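Local atomic coordinates of response regulator receiver (Brucella melitensis biovar Abortus, PDB entry 4G97), a protein that probably acts as a phosphorylation-controlled response regulator of the PhyR type, joining a sigma-like domain to a CheY-like receiver domain in two-component signalling. Residues D147-M153 with G168-T172. Sequence-based numbering, arbitrary orientation.
Sequences DEPLIAM and GIART
In the beta-alpha-beta unit of this receiver domain, the first turn of helix 149-161 lies beside the end of strand 165-170. Asp147 and Glu148 belong to the loop that leads from strand 141-145 into the helix; Glu148 is the N-cap, and Ala152 N to Glu148 O (2.9 Å) closes the first turn. Residues 168-170 end strand 165-170, an outermost strand of the sheet within this chain, and Arg171 and Thr172 lead into helix 173-183, which Thr172 caps. The backbones converge at Asp147 and Arg171 (CA-CA 4.4 Å) and diverge to 7.1 Å between the CA atoms of Ala152 and Ile169. Ile169, in the m,t rotamer, meets Ala152 (CG2 to CB, 3.9 Å) and Met153 (CD1 to CE, 3.9 Å). Arg171 (chi1 m, chi2 -92°, chi3 t) leaves sideways and brings its guanidinium alongside the helix start: NH1 lies 3.3 Å from Asp147 O and 3.5 Å from Ala152 CB, while Pro149 CG covers one face. The cation thus meets a backbone carbonyl and apolar groups, not a carboxylate of this turn, and apolar packing supplies much of the contact.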
loop_
_atom_site.group_PDB
_atom_site.type_symbol
_atom_site.label_atom_id
_atom_site.label_comp_id
_atom_site.label_asym_id
_atom_site.label_seq_id
_atom_site.Cartn_x
_atom_site.Cartn_y
_atom_site.Cartn_z
ATOM N N ASP A 147 -3.447 -18.693 -5.841
ATOM C CA ASP A 147 -3.826 -19.896 -6.611
ATOM C C ASP A 147 -3.468 -19.859 -8.109
ATOM O O ASP A 147 -3.389 -20.923 -8.715
ATOM C CB ASP A 147 -5.322 -20.223 -6.436
ATOM C CG ASP A 147 -6.274 -19.176 -6.992
ATOM O OD1 ASP A 147 -5.870 -17.990 -7.100
ATOM O OD2 ASP A 147 -7.430 -19.532 -7.287
ATOM N N GLU A 148 -3.300 -18.662 -8.705
ATOM C CA GLU A 148 -2.958 -18.510 -10.131
ATOM C C GLU A 148 -1.447 -18.652 -10.331
ATOM O O GLU A 148 -0.693 -17.748 -9.943
ATOM C CB GLU A 148 -3.472 -17.180 -10.720
ATOM C CG GLU A 148 -4.879 -17.231 -11.303
ATOM C CD GLU A 148 -5.197 -18.356 -12.279
ATOM O OE1 GLU A 148 -4.440 -18.548 -13.259
ATOM O OE2 GLU A 148 -6.210 -19.057 -12.049
ATOM N N PRO A 149 -0.989 -19.795 -10.903
ATOM C CA PRO A 149 0.455 -20.030 -11.011
ATOM C C PRO A 149 1.298 -18.913 -11.600
ATOM O O PRO A 149 2.332 -18.576 -11.013
ATOM C CB PRO A 149 0.534 -21.359 -11.755
ATOM C CG PRO A 149 -0.725 -22.067 -11.342
ATOM C CD PRO A 149 -1.748 -20.981 -11.365
ATOM N N LEU A 150 0.840 -18.281 -12.693
ATOM C CA LEU A 150 1.595 -17.189 -13.303
ATOM C C LEU A 150 1.688 -15.958 -12.394
ATOM O O LEU A 150 2.742 -15.330 -12.348
ATOM C CB LEU A 150 1.061 -16.857 -14.713
ATOM C CG LEU A 150 1.760 -15.763 -15.515
ATOM C CD1 LEU A 150 3.184 -16.155 -15.861
ATOM C CD2 LEU A 150 0.995 -15.478 -16.800
ATOM N N ILE A 151 0.608 -15.634 -11.652
ATOM C CA ILE A 151 0.627 -14.504 -10.703
ATOM C C ILE A 151 1.602 -14.859 -9.556
ATOM O O ILE A 151 2.463 -14.049 -9.240
ATOM C CB ILE A 151 -0.793 -14.118 -10.184
ATOM C CG1 ILE A 151 -1.717 -13.735 -11.367
ATOM C CG2 ILE A 151 -0.705 -12.949 -9.156
ATOM C CD1 ILE A 151 -3.264 -13.685 -11.045
ATOM N N ALA A 152 1.494 -16.090 -8.998
ATOM C CA ALA A 152 2.348 -16.613 -7.908
ATOM C C ALA A 152 3.844 -16.522 -8.273
ATOM O O ALA A 152 4.635 -16.035 -7.462
ATOM C CB ALA A 152 1.963 -18.053 -7.587
ATOM N N MET A 153 4.207 -16.903 -9.528
ATOM C CA MET A 153 5.591 -16.840 -10.013
ATOM C C MET A 153 6.064 -15.428 -10.239
ATOM O O MET A 153 7.231 -15.145 -9.979
ATOM C CB MET A 153 5.812 -17.687 -11.285
ATOM C CG MET A 153 5.638 -19.176 -11.085
ATOM S SD MET A 153 6.555 -19.857 -9.674
ATOM C CE MET A 153 5.399 -21.102 -9.132
ATOM N N GLY A 168 7.374 -20.554 0.467
ATOM C CA GLY A 168 6.398 -21.384 -0.218
ATOM C C GLY A 168 5.214 -20.586 -0.731
ATOM O O GLY A 168 5.065 -19.394 -0.433
ATOM N N ILE A 169 4.373 -21.268 -1.519
ATOM C CA ILE A 169 3.173 -20.741 -2.150
ATOM C C ILE A 169 2.011 -21.591 -1.698
ATOM O O ILE A 169 1.981 -22.790 -1.978
ATOM C CB ILE A 169 3.312 -20.684 -3.706
ATOM C CG1 ILE A 169 4.445 -19.701 -4.131
ATOM C CG2 ILE A 169 1.983 -20.283 -4.352
ATOM C CD1 ILE A 169 4.884 -19.775 -5.553
ATOM N N ALA A 170 1.065 -20.981 -0.981
ATOM C CA ALA A 170 -0.148 -21.665 -0.528
ATOM C C ALA A 170 -1.295 -21.316 -1.502
ATOM O O ALA A 170 -1.436 -20.158 -1.885
ATOM C CB ALA A 170 -0.496 -21.222 0.870
ATOM N N ARG A 171 -2.068 -22.327 -1.939
ATOM C CA ARG A 171 -3.178 -22.155 -2.883
ATOM C C ARG A 171 -4.552 -22.112 -2.184
ATOM O O ARG A 171 -5.505 -21.567 -2.742
ATOM C CB ARG A 171 -3.144 -23.242 -3.988
ATOM C CG ARG A 171 -1.773 -23.470 -4.649
ATOM C CD ARG A 171 -1.548 -22.625 -5.891
ATOM N NE ARG A 171 -0.187 -22.759 -6.429
ATOM C CZ ARG A 171 0.391 -21.889 -7.258
ATOM N NH1 ARG A 171 -0.257 -20.793 -7.642
ATOM N NH2 ARG A 171 1.626 -22.103 -7.699
ATOM N N THR A 172 -4.652 -22.678 -0.968
ATOM C CA THR A 172 -5.908 -22.715 -0.188
ATOM C C THR A 172 -5.658 -22.204 1.226
ATOM O O THR A 172 -4.501 -22.017 1.595
ATOM C CB THR A 172 -6.490 -24.151 -0.120
ATOM O OG1 THR A 172 -5.842 -24.883 0.925
ATOM C CG2 THR A 172 -6.396 -24.902 -1.440
#